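Local coordinates for protein probable Rab-related GTPase (Acanthamoeba polyphaga mimivirus, PDB 5XC5) that binds GTP together with a magnesium ion as a Rab-family small GTPase and may take part in protein transport, at residues 8-13 and 83-88; 89-94 and 128-133; 114-119 and 142-147; 120-125 and 148-153. The protein carries 1 engineered substitution. One frame throughout, in Å; residues are numbered along the deposited sequence. Where two conformers were deposited one is given.

Contact 1: 8-13 and 83-88; sequences IILIGS and LVVFDV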
# COMPACT_ATOMS: atom_id res chain seq x y z
N ILE A 8 10.09 -0.31 1.05
CA ILE A 8 8.69 -0.41 0.69
C ILE A 8 8.02 0.88 1.14
O ILE A 8 8.18 1.28 2.29
CB ILE A 8 8.00 -1.60 1.39
CG1 ILE A 8 8.84 -2.88 1.33
CG2 ILE A 8 6.56 -1.80 0.87
CD1 ILE A 8 9.08 -3.39 -0.06
N ILE A 9 7.26 1.51 0.25
CA ILE A 9 6.47 2.68 0.63
C ILE A 9 4.98 2.39 0.46
O ILE A 9 4.57 1.64 -0.43
CB ILE A 9 6.85 3.97 -0.14
CG1 ILE A 9 6.55 3.83 -1.63
CG2 ILE A 9 8.30 4.36 0.14
CD1 ILE A 9 6.78 5.12 -2.41
N LEU A 10 4.17 3.01 1.32
CA LEU A 10 2.72 3.02 1.17
C LEU A 10 2.31 4.42 0.77
O LEU A 10 2.64 5.39 1.46
CB LEU A 10 2.00 2.64 2.47
CG LEU A 10 2.16 1.19 2.90
CD1 LEU A 10 3.39 1.05 3.76
CD2 LEU A 10 0.88 0.71 3.62
N ILE A 11 1.60 4.52 -0.36
CA ILE A 11 1.08 5.79 -0.85
C ILE A 11 -0.40 5.61 -1.19
O ILE A 11 -0.87 4.49 -1.39
CB ILE A 11 1.86 6.33 -2.06
CG1 ILE A 11 1.69 5.42 -3.27
CG2 ILE A 11 3.35 6.47 -1.73
CD1 ILE A 11 2.51 5.85 -4.51
N GLY A 12 -1.12 6.71 -1.23
CA GLY A 12 -2.55 6.70 -1.47
C GLY A 12 -3.19 7.87 -0.76
O GLY A 12 -2.60 8.53 0.08
N SER A 13 -4.44 8.15 -1.15
CA SER A 13 -5.08 9.37 -0.69
C SER A 13 -5.42 9.27 0.80
O SER A 13 -5.37 8.21 1.41
CB SER A 13 -6.31 9.66 -1.54
OG SER A 13 -5.84 9.94 -2.85
N LEU A 83 3.06 -0.17 -2.11
CA LEU A 83 1.64 -0.44 -1.92
C LEU A 83 0.89 0.85 -2.21
O LEU A 83 1.15 1.88 -1.56
CB LEU A 83 1.40 -0.87 -0.48
CG LEU A 83 2.11 -2.16 -0.02
CD1 LEU A 83 1.96 -2.35 1.47
CD2 LEU A 83 1.54 -3.38 -0.73
N VAL A 84 -0.02 0.82 -3.19
CA VAL A 84 -0.87 1.97 -3.49
C VAL A 84 -2.28 1.64 -3.00
O VAL A 84 -2.95 0.79 -3.58
CB VAL A 84 -0.87 2.31 -4.99
CG1 VAL A 84 -1.65 3.61 -5.23
CG2 VAL A 84 0.55 2.46 -5.50
N VAL A 85 -2.71 2.31 -1.94
CA VAL A 85 -3.93 1.95 -1.23
C VAL A 85 -5.07 2.89 -1.63
O VAL A 85 -4.86 4.09 -1.80
CB VAL A 85 -3.67 1.99 0.29
CG1 VAL A 85 -4.86 1.45 1.06
CG2 VAL A 85 -2.40 1.20 0.63
N PHE A 86 -6.27 2.32 -1.77
CA PHE A 86 -7.48 3.13 -1.91
C PHE A 86 -8.60 2.48 -1.10
O PHE A 86 -8.49 1.36 -0.62
CB PHE A 86 -7.87 3.35 -3.38
CG PHE A 86 -8.49 2.15 -4.03
CD1 PHE A 86 -7.69 1.17 -4.63
CD2 PHE A 86 -9.88 2.00 -4.08
CE1 PHE A 86 -8.25 0.08 -5.24
CE2 PHE A 86 -10.44 0.88 -4.69
CZ PHE A 86 -9.61 -0.08 -5.26
N ASP A 87 -9.70 3.22 -0.97
CA ASP A 87 -10.87 2.81 -0.18
C ASP A 87 -11.97 2.46 -1.18
O ASP A 87 -12.31 3.29 -2.03
CB ASP A 87 -11.25 4.01 0.69
CG ASP A 87 -12.57 3.88 1.44
OD1 ASP A 87 -13.41 3.00 1.17
OD2 ASP A 87 -12.78 4.76 2.33
N VAL A 88 -12.50 1.23 -1.09
CA VAL A 88 -13.48 0.76 -2.07
C VAL A 88 -14.76 1.60 -2.09
O VAL A 88 -15.49 1.55 -3.08
CB VAL A 88 -13.80 -0.74 -1.93
CG1 VAL A 88 -12.59 -1.59 -2.26
CG2 VAL A 88 -14.32 -1.04 -0.53
O HOH W 1 -5.68 6.43 -3.13
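Leu83 enters the contact by giving its amide to Ile9 O at 2.9 Å, and its own carbonyl then accepts from Ile11 N, also at 2.9 Å. Its side chain lies alongside that of Leu10, both pointing the same way, with CD1 3.8 Å from Leu10 CG. These two leucines and Val85 share one face of the sheet, where Leu160, Phe161 and Met164 of helix 154-169 pack on Leu83.

Val84 turns to the other face. CG2, anti to its own carbonyl carbon, meets Ile11 CG1 at 3.9 Å, the two side chains crossing obliquely, while Val97 and Trp100 of helix 91-107 close over Val84. In the backbone, Val84 CA lies 3.3 Å from Ile11 O in a CA-H...O contact.

Val85 N closes the run of bonds on that same Ile11 O. Beyond it the strands diverge: a water accepts from Ser13 N and donates to Val85 O, bridging a gap of 4.1 Å between Ser13 N and Val85 O. Gly12 has phi at 150° here, where a CB would be pressed against the carbonyl O of Ile11, and its own carbonyl accepts from Lys18 NZ. Two parallel strands parting as the first runs into the phosphate-binding loop are characteristic of the centre of the Ras-type P-loop NTPase fold.

Contact 2: 89-94 and 128-133; sequences TDRESF and WRVSEN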
# COMPACT_ATOMS: atom_id res chain seq x y z
N THR A 89 -15.05 2.34 -1.02
CA THR A 89 -16.22 3.22 -1.00
C THR A 89 -15.91 4.64 -1.44
O THR A 89 -16.83 5.45 -1.56
CB THR A 89 -16.85 3.29 0.40
OG1 THR A 89 -15.98 4.01 1.29
CG2 THR A 89 -17.11 1.92 0.97
N ASP A 90 -14.64 4.97 -1.63
CA ASP A 90 -14.19 6.34 -1.89
C ASP A 90 -13.76 6.37 -3.35
O ASP A 90 -12.63 6.02 -3.69
CB ASP A 90 -13.05 6.68 -0.92
CG ASP A 90 -12.58 8.11 -1.02
OD1 ASP A 90 -12.85 8.78 -2.04
OD2 ASP A 90 -11.89 8.55 -0.08
N ARG A 91 -14.68 6.80 -4.22
CA ARG A 91 -14.43 6.77 -5.65
C ARG A 91 -13.24 7.64 -6.04
O ARG A 91 -12.42 7.24 -6.87
CB ARG A 91 -15.68 7.23 -6.40
CG ARG A 91 -15.52 7.20 -7.89
CD ARG A 91 -15.37 5.77 -8.36
NE ARG A 91 -14.81 5.69 -9.70
CZ ARG A 91 -14.95 4.64 -10.50
NH1 ARG A 91 -14.40 4.65 -11.71
NH2 ARG A 91 -15.65 3.58 -10.10
N GLU A 92 -13.15 8.83 -5.47
CA GLU A 92 -12.01 9.70 -5.77
C GLU A 92 -10.70 9.03 -5.38
O GLU A 92 -9.69 9.17 -6.09
CB GLU A 92 -12.19 11.04 -5.05
CG GLU A 92 -11.03 12.01 -5.23
CD GLU A 92 -11.24 13.31 -4.47
OE1 GLU A 92 -12.04 13.33 -3.51
OE2 GLU A 92 -10.60 14.32 -4.84
N SER A 93 -10.68 8.29 -4.26
CA SER A 93 -9.44 7.63 -3.86
C SER A 93 -9.01 6.59 -4.89
O SER A 93 -7.81 6.40 -5.14
CB SER A 93 -9.56 7.04 -2.45
OG SER A 93 -10.21 5.78 -2.42
N PHE A 94 -9.98 5.92 -5.52
CA PHE A 94 -9.65 4.99 -6.60
C PHE A 94 -9.16 5.74 -7.84
O PHE A 94 -8.15 5.37 -8.44
CB PHE A 94 -10.84 4.09 -6.95
CG PHE A 94 -10.58 3.23 -8.14
CD1 PHE A 94 -9.72 2.15 -8.05
CD2 PHE A 94 -11.18 3.51 -9.35
CE1 PHE A 94 -9.45 1.36 -9.16
CE2 PHE A 94 -10.94 2.72 -10.47
CZ PHE A 94 -10.07 1.65 -10.37
N TRP A 128 -19.82 -0.16 -1.84
CA TRP A 128 -18.62 0.06 -2.64
C TRP A 128 -18.96 0.93 -3.84
O TRP A 128 -20.06 0.83 -4.42
CB TRP A 128 -18.02 -1.25 -3.16
CG TRP A 128 -17.54 -2.21 -2.11
CD1 TRP A 128 -17.87 -2.24 -0.79
CD2 TRP A 128 -16.65 -3.32 -2.32
NE1 TRP A 128 -17.24 -3.29 -0.16
CE2 TRP A 128 -16.49 -3.97 -1.09
CE3 TRP A 128 -15.97 -3.81 -3.44
CZ2 TRP A 128 -15.68 -5.09 -0.94
CZ3 TRP A 128 -15.17 -4.92 -3.29
CH2 TRP A 128 -15.04 -5.55 -2.05
N ARG A 129 -18.02 1.77 -4.24
CA ARG A 129 -18.20 2.65 -5.38
C ARG A 129 -17.26 2.29 -6.53
O ARG A 129 -17.13 3.06 -7.49
CB ARG A 129 -18.05 4.11 -4.97
CG ARG A 129 -19.14 4.57 -3.99
CD ARG A 129 -19.13 6.08 -3.80
NE ARG A 129 -20.29 6.59 -3.07
CZ ARG A 129 -20.30 6.88 -1.77
NH1 ARG A 129 -19.22 6.70 -1.02
NH2 ARG A 129 -21.41 7.35 -1.21
N VAL A 130 -16.59 1.15 -6.44
CA VAL A 130 -15.79 0.61 -7.53
C VAL A 130 -16.01 -0.89 -7.58
O VAL A 130 -16.20 -1.54 -6.56
CB VAL A 130 -14.29 0.97 -7.38
CG1 VAL A 130 -13.74 0.35 -6.15
CG2 VAL A 130 -13.49 0.56 -8.62
N SER A 131 -16.00 -1.44 -8.79
CA SER A 131 -16.23 -2.86 -8.99
C SER A 131 -14.91 -3.61 -9.08
O SER A 131 -13.86 -3.06 -9.42
CB SER A 131 -17.04 -3.11 -10.26
OG SER A 131 -16.26 -2.84 -11.41
N GLU A 132 -14.98 -4.90 -8.76
CA GLU A 132 -13.82 -5.77 -8.92
C GLU A 132 -13.32 -5.74 -10.36
O GLU A 132 -12.10 -5.70 -10.60
CB GLU A 132 -14.19 -7.19 -8.50
CG GLU A 132 -13.03 -8.13 -8.37
N ASN A 133 -14.23 -5.71 -11.33
CA ASN A 133 -13.80 -5.72 -12.72
C ASN A 133 -13.06 -4.44 -13.09
O ASN A 133 -12.08 -4.48 -13.85
CB ASN A 133 -14.99 -5.97 -13.65
CG ASN A 133 -15.35 -7.44 -13.74
OD1 ASN A 133 -14.70 -8.29 -13.13
ND2 ASN A 133 -16.40 -7.75 -14.50
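Thr89 O accepts from Arg129 NH1 at 2.8 Å, the shortest polar bond between 89-94 and 128-133. The oxygen lies only 7° out of the guanidinium plane, and the arginine reaches it with a chain extended from CG to NE that runs past the carbonyl: CD also comes within 3.3 Å of Thr89 O. The next residue, Asp90, N-caps helix 91-107, its OD1 accepting from Ser93 N above the carboxylate plane.

A second arginine bonds in the opposite direction, from 89-94 to 128-133. Arg91 NH2 donates to Arg129 O at 3.0 Å, again in the plane of its guanidinium. The chain bends at chi2 (66°), which brings CD round toward Arg129 O. The same NH2 has a stronger partner in Glu134 of helix 132-141, with which it forms a salt bridge, and Glu134 in turn accepts from Ser131 N at the start of that helix.

Beside the polar bonds is an apolar contact. Val130 CG2, anti to its backbone N, sits over the centre of the Phe94 ring, 3.7 Å from the centroid and 8° off the normal, a CH-pi contact made with the side chains crossing at about a right angle. Phe94 CD2 itself lies over the Arg91 guanidinium, 4.0 Å above its plane.

Both arginines cross the contact to neutral backbone oxygens, which implies that the two helix starts are tied by carbonyl bonds and a buried phenyl-valine contact, while ionic pairing is supplied by Glu134 from just beyond.

Contact 3: 114-119 and 142-147; sequences ILVVAN and NDCDYV. With GTP (guanosine-5'-triphosphate), chain B.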
# COMPACT_ATOMS: atom_id res chain seq x y z
N ILE A 114 4.59 -3.02 -7.88
CA ILE A 114 3.57 -2.09 -7.39
C ILE A 114 2.31 -2.91 -7.18
O ILE A 114 1.85 -3.58 -8.10
CB ILE A 114 3.31 -0.96 -8.40
CG1 ILE A 114 4.58 -0.13 -8.61
CG2 ILE A 114 2.18 -0.09 -7.91
CD1 ILE A 114 4.39 1.03 -9.59
N LEU A 115 1.78 -2.86 -5.95
CA LEU A 115 0.59 -3.62 -5.57
C LEU A 115 -0.48 -2.64 -5.13
O LEU A 115 -0.30 -1.90 -4.16
CB LEU A 115 0.93 -4.60 -4.44
CG LEU A 115 -0.23 -5.40 -3.87
CD1 LEU A 115 -0.96 -6.18 -4.95
CD2 LEU A 115 0.31 -6.34 -2.78
N VAL A 116 -1.59 -2.60 -5.88
CA VAL A 116 -2.74 -1.77 -5.54
C VAL A 116 -3.58 -2.52 -4.51
O VAL A 116 -3.95 -3.68 -4.72
CB VAL A 116 -3.57 -1.48 -6.80
CG1 VAL A 116 -4.89 -0.79 -6.43
CG2 VAL A 116 -2.77 -0.63 -7.79
N VAL A 117 -3.88 -1.86 -3.40
CA VAL A 117 -4.62 -2.46 -2.30
C VAL A 117 -6.01 -1.83 -2.28
O VAL A 117 -6.15 -0.64 -1.97
CB VAL A 117 -3.93 -2.27 -0.95
CG1 VAL A 117 -4.75 -2.91 0.18
CG2 VAL A 117 -2.51 -2.84 -1.00
N ALA A 118 -7.02 -2.64 -2.58
CA ALA A 118 -8.42 -2.23 -2.47
C ALA A 118 -8.83 -2.49 -1.03
O ALA A 118 -9.10 -3.63 -0.64
CB ALA A 118 -9.26 -3.03 -3.45
N ASN A 119 -8.84 -1.44 -0.21
CA ASN A 119 -9.01 -1.55 1.23
C ASN A 119 -10.44 -1.24 1.64
O ASN A 119 -11.25 -0.67 0.89
CB ASN A 119 -8.03 -0.63 1.96
CG ASN A 119 -7.79 -1.05 3.39
OD1 ASN A 119 -7.86 -2.22 3.72
ND2 ASN A 119 -7.48 -0.09 4.26
N ASN A 142 -1.81 -1.01 -16.25
CA ASN A 142 -0.84 -0.12 -15.61
C ASN A 142 0.33 -0.87 -14.99
O ASN A 142 1.00 -0.32 -14.11
CB ASN A 142 -1.54 0.80 -14.60
CG ASN A 142 -2.40 1.84 -15.28
OD1 ASN A 142 -1.89 2.83 -15.80
ND2 ASN A 142 -3.71 1.62 -15.29
N ASP A 143 0.60 -2.09 -15.43
CA ASP A 143 1.79 -2.83 -15.02
C ASP A 143 1.89 -2.94 -13.50
O ASP A 143 2.92 -2.63 -12.90
CB ASP A 143 3.05 -2.22 -15.64
CG ASP A 143 4.29 -3.05 -15.41
OD1 ASP A 143 4.18 -4.28 -15.23
OD2 ASP A 143 5.39 -2.45 -15.40
N CYS A 144 0.80 -3.37 -12.88
CA CYS A 144 0.75 -3.51 -11.43
C CYS A 144 -0.23 -4.62 -11.08
O CYS A 144 -1.02 -5.07 -11.92
CB CYS A 144 0.37 -2.18 -10.74
SG CYS A 144 -1.26 -1.52 -11.18
N ASP A 145 -0.16 -5.07 -9.84
CA ASP A 145 -0.99 -6.14 -9.30
C ASP A 145 -2.02 -5.53 -8.36
O ASP A 145 -1.97 -4.34 -8.04
CB ASP A 145 -0.08 -7.14 -8.58
CG ASP A 145 -0.72 -8.50 -8.36
OD1 ASP A 145 -1.81 -8.79 -8.88
OD2 ASP A 145 -0.09 -9.31 -7.64
N TYR A 146 -2.96 -6.36 -7.91
CA TYR A 146 -4.02 -5.90 -7.02
C TYR A 146 -4.30 -6.95 -5.95
O TYR A 146 -4.03 -8.15 -6.14
CB TYR A 146 -5.33 -5.63 -7.78
CG TYR A 146 -5.88 -6.88 -8.45
CD1 TYR A 146 -5.37 -7.30 -9.67
CD2 TYR A 146 -6.86 -7.65 -7.83
CE1 TYR A 146 -5.84 -8.45 -10.29
CE2 TYR A 146 -7.34 -8.81 -8.44
CZ TYR A 146 -6.82 -9.21 -9.67
OH TYR A 146 -7.29 -10.35 -10.28
N VAL A 147 -4.90 -6.49 -4.85
CA VAL A 147 -5.27 -7.35 -3.74
C VAL A 147 -6.38 -6.64 -2.99
O VAL A 147 -6.46 -5.41 -3.00
CB VAL A 147 -4.04 -7.63 -2.84
CG1 VAL A 147 -3.53 -6.36 -2.18
CG2 VAL A 147 -4.33 -8.71 -1.80
PG GTP B . -3.54 9.55 5.88
O1G GTP B . -2.38 9.31 6.83
O2G GTP B . -4.31 10.78 6.25
O3G GTP B . -3.10 9.55 4.43
O3B GTP B . -4.65 8.36 6.05
PB GTP B . -4.39 6.76 6.09
O1B GTP B . -3.11 6.44 6.83
O2B GTP B . -4.46 6.20 4.70
O3A GTP B . -5.70 6.16 6.82
PA GTP B . -5.80 5.71 8.38
O1A GTP B . -5.04 4.40 8.61
O2A GTP B . -5.43 6.89 9.29
O5' GTP B . -7.38 5.36 8.47
C5' GTP B . -8.37 6.35 8.28
C4' GTP B . -9.68 5.90 8.93
O4' GTP B . -10.15 4.77 8.21
C3' GTP B . -9.52 5.47 10.38
O3' GTP B . -10.66 5.89 11.13
C2' GTP B . -9.51 3.96 10.29
O2' GTP B . -10.00 3.34 11.47
C1' GTP B . -10.40 3.70 9.09
N9 GTP B . -10.00 2.43 8.46
C8 GTP B . -8.74 2.01 8.14
N7 GTP B . -8.81 0.80 7.56
C5 GTP B . -10.12 0.44 7.51
C6 GTP B . -10.77 -0.69 7.02
O6 GTP B . -10.18 -1.66 6.51
N1 GTP B . -12.14 -0.73 7.14
C2 GTP B . -12.86 0.31 7.69
N2 GTP B . -14.18 0.20 7.76
N3 GTP B . -12.23 1.44 8.17
C4 GTP B . -10.88 1.47 8.07
O HOH W 2 4.61 -3.73 -10.75
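Val116 is gripped through both backbone groups: its N donates to Asp145 O at 2.8 Å, and its O accepts from Val147 N in the least straight of the four backbone bonds between the strands. The other two flank this pair, Asp145 N to Ile114 O at 3.0 Å and Ala118 N to Val147 O at 2.9 Å. Where the strands begin, a water accepts from Ile114 N and donates to Asp143 O.

Side chains pack on both faces. Val147 CG1, set between its own backbone N and carbonyl carbon (chi1 65°), touches Leu115 CD1 at 3.8 Å and lies beside Val117 CG2. Leu160 and Lys163 of helix 154-169 back this group. On the other face Cys144 SG meets Val116 CG2, also at 3.8 Å, and both rest against Cys139 of helix 132-141.

Farther out, Asp145 OD2 is held by Tyr113 OH and by a salt bridge to Lys163, while OD1 takes a weak bond from Tyr146 N. Asn119, the last residue of its strand, lies near the base, with ND2 bonded to Val16 O and Ser151 OG and OD1 3.7 Å from GTP O6. Strand 113-119, helix 132-141 and strand 145-148 form a beta-alpha-beta crossover, which adds the parallel edge strand of the small-GTPase sheet and delivers Asn119 to the base pocket.

Contact 4: 120-125 and 148-153; sequences KIDIDK and FASSFE. With GTP (guanosine-5'-triphosphate), chain B.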
# COMPACT_ATOMS: atom_id res chain seq x y z
N LYS A 120 -10.74 -1.62 2.89
CA LYS A 120 -12.04 -1.44 3.55
C LYS A 120 -13.10 -2.40 3.02
O LYS A 120 -14.30 -2.08 3.04
CB LYS A 120 -12.53 0.01 3.58
CG LYS A 120 -11.45 0.99 4.03
CD LYS A 120 -12.05 2.29 4.51
CE LYS A 120 -10.96 3.32 4.84
NZ LYS A 120 -11.57 4.61 5.31
N ILE A 121 -12.68 -3.59 2.58
CA ILE A 121 -13.63 -4.56 2.04
C ILE A 121 -14.65 -5.03 3.07
O ILE A 121 -15.65 -5.65 2.69
CB ILE A 121 -12.90 -5.75 1.37
CG1 ILE A 121 -12.16 -6.60 2.42
CG2 ILE A 121 -12.00 -5.25 0.26
CD1 ILE A 121 -11.34 -7.75 1.83
N ASP A 122 -14.42 -4.78 4.36
CA ASP A 122 -15.40 -5.12 5.39
C ASP A 122 -16.69 -4.34 5.22
O ASP A 122 -17.74 -4.81 5.66
CB ASP A 122 -14.82 -4.83 6.77
CG ASP A 122 -14.34 -3.39 6.92
OD1 ASP A 122 -13.30 -3.06 6.32
OD2 ASP A 122 -15.01 -2.60 7.61
N ILE A 123 -16.64 -3.17 4.58
CA ILE A 123 -17.84 -2.37 4.37
C ILE A 123 -18.79 -3.13 3.45
O ILE A 123 -18.36 -3.81 2.51
CB ILE A 123 -17.45 -1.00 3.80
CG1 ILE A 123 -16.61 -0.23 4.82
CG2 ILE A 123 -18.70 -0.21 3.37
CD1 ILE A 123 -16.06 1.08 4.33
N ASP A 124 -20.09 -3.03 3.74
CA ASP A 124 -21.12 -3.68 2.94
C ASP A 124 -20.87 -3.47 1.45
O ASP A 124 -20.62 -2.35 1.01
CB ASP A 124 -22.47 -3.06 3.32
CG ASP A 124 -22.83 -3.30 4.77
OD1 ASP A 124 -22.16 -4.13 5.41
OD2 ASP A 124 -23.79 -2.66 5.25
N LYS A 125 -20.97 -4.56 0.70
CA LYS A 125 -20.67 -4.54 -0.72
C LYS A 125 -21.53 -3.54 -1.48
O LYS A 125 -21.07 -2.94 -2.46
CB LYS A 125 -20.85 -5.96 -1.29
CG LYS A 125 -20.62 -6.10 -2.78
CD LYS A 125 -19.17 -5.87 -3.16
CE LYS A 125 -18.94 -6.33 -4.59
NZ LYS A 125 -17.59 -5.98 -5.09
N PHE A 148 -7.21 -7.40 -2.29
CA PHE A 148 -8.30 -6.86 -1.49
C PHE A 148 -8.02 -7.05 -0.01
O PHE A 148 -7.54 -8.12 0.41
CB PHE A 148 -9.62 -7.54 -1.87
CG PHE A 148 -10.11 -7.15 -3.24
CD1 PHE A 148 -9.63 -7.80 -4.38
CD2 PHE A 148 -11.02 -6.13 -3.40
CE1 PHE A 148 -10.07 -7.44 -5.65
CE2 PHE A 148 -11.48 -5.77 -4.66
CZ PHE A 148 -11.00 -6.43 -5.78
N ALA A 149 -8.30 -6.02 0.80
CA ALA A 149 -7.94 -6.09 2.21
C ALA A 149 -8.90 -5.29 3.08
O ALA A 149 -9.70 -4.47 2.60
CB ALA A 149 -6.50 -5.61 2.44
N SER A 150 -8.83 -5.57 4.38
CA SER A 150 -9.37 -4.72 5.44
C SER A 150 -8.30 -4.62 6.52
O SER A 150 -7.77 -5.64 6.95
CB SER A 150 -10.62 -5.35 6.05
OG SER A 150 -11.00 -4.64 7.22
N SER A 151 -8.00 -3.38 6.93
CA SER A 151 -6.99 -3.16 7.97
C SER A 151 -7.32 -3.93 9.24
O SER A 151 -6.41 -4.29 10.00
CB SER A 151 -6.93 -1.67 8.33
OG SER A 151 -6.78 -0.84 7.19
N PHE A 152 -8.60 -4.15 9.51
CA PHE A 152 -9.05 -4.78 10.74
C PHE A 152 -9.00 -6.30 10.68
O PHE A 152 -9.26 -6.95 11.69
CB PHE A 152 -10.48 -4.32 11.08
CG PHE A 152 -10.64 -2.83 11.08
CD1 PHE A 152 -9.61 -2.01 11.50
CD2 PHE A 152 -11.82 -2.24 10.63
CE1 PHE A 152 -9.75 -0.63 11.49
CE2 PHE A 152 -11.97 -0.86 10.63
CZ PHE A 152 -10.92 -0.06 11.06
N GLU A 153 -8.67 -6.87 9.53
CA GLU A 153 -8.59 -8.32 9.36
C GLU A 153 -7.14 -8.67 9.06
O GLU A 153 -6.68 -8.53 7.92
CB GLU A 153 -9.52 -8.78 8.25
CG GLU A 153 -9.53 -10.30 8.05
CD GLU A 153 -9.48 -11.05 9.38
OE1 GLU A 153 -10.47 -10.97 10.14
OE2 GLU A 153 -8.45 -11.69 9.67
PG GTP B . -3.54 9.55 5.88
O1G GTP B . -2.38 9.31 6.83
O2G GTP B . -4.31 10.78 6.25
O3G GTP B . -3.10 9.55 4.43
O3B GTP B . -4.65 8.36 6.05
PB GTP B . -4.39 6.76 6.09
O1B GTP B . -3.11 6.44 6.83
O2B GTP B . -4.46 6.20 4.70
O3A GTP B . -5.70 6.16 6.82
PA GTP B . -5.80 5.71 8.38
O1A GTP B . -5.04 4.40 8.61
O2A GTP B . -5.43 6.89 9.29
O5' GTP B . -7.38 5.36 8.47
C5' GTP B . -8.37 6.35 8.28
C4' GTP B . -9.68 5.90 8.93
O4' GTP B . -10.15 4.77 8.21
C3' GTP B . -9.52 5.47 10.38
O3' GTP B . -10.66 5.89 11.13
C2' GTP B . -9.51 3.96 10.29
O2' GTP B . -10.00 3.34 11.47
C1' GTP B . -10.40 3.70 9.09
N9 GTP B . -10.00 2.43 8.46
C8 GTP B . -8.74 2.01 8.14
N7 GTP B . -8.81 0.80 7.56
C5 GTP B . -10.12 0.44 7.51
C6 GTP B . -10.77 -0.69 7.02
O6 GTP B . -10.18 -1.66 6.51
N1 GTP B . -12.14 -0.73 7.14
C2 GTP B . -12.86 0.31 7.69
N2 GTP B . -14.18 0.20 7.76
N3 GTP B . -12.23 1.44 8.17
C4 GTP B . -10.88 1.47 8.07
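Asp122 CB lies 3.9 Å from Ser150 OG. CG sits between the backbone N and the carbonyl carbon (chi1 56°), and both oxygens reach the guanine. OD1 accepts a hydrogen bond from GTP N1 at 2.7 Å, nearly straight (172°). The Ser150 hydroxyl is also close, 2.9 Å from OD1 and 3.2 Å from GTP O6, so its one proton has two acceptors to choose from. OD2 completes the pair by accepting from GTP N2 at 2.9 Å.

Ile121 N holds the turn in place by donating to Ala149 O, and Ile121 CG2 packs at the edge of the Phe148 ring.

The base lies between the Lys120 chain and the Phe152 ring: the lysine runs extended along one face until NZ bonds Gly15 O and, at 3.2 Å, GTP O4', and on the other face Phe152 CE2 comes within 3.3 Å of GTP C2. Ser151 reads the remaining edge, N to O6 and OG to N7 at 2.6 Å. Together the Asn-Lys-X-Asp motif, to which Lys120 and Asp122 belong, and a loop placed like the G5 segment of relatives form the guanine-specificity pocket of Ras-like GTPases.

Contacts 1 and 3 are buried pairings of parallel strands in one sheet, held mainly by backbone bonds and aliphatic side chains; strands 81-87 and 113-119, neighbours in it, join them through Val84 O to Val117 N. Contacts 2 and 4 lie nearer the surface, in loops and helix starts that follow the strands, and rely on side-chain polar groups: arginines on carbonyls in contact 2, beside its buried Phe94-Val130 contact, a carboxylate and hydroxyls on guanine in contact 4. Trp128 NE1, bonded to Ile123 O, ties these two together. Contacts 3 and 4 follow one another along the same two chain paths, and the Asn119 to Ser151 bond marks where sheet becomes nucleotide pocket.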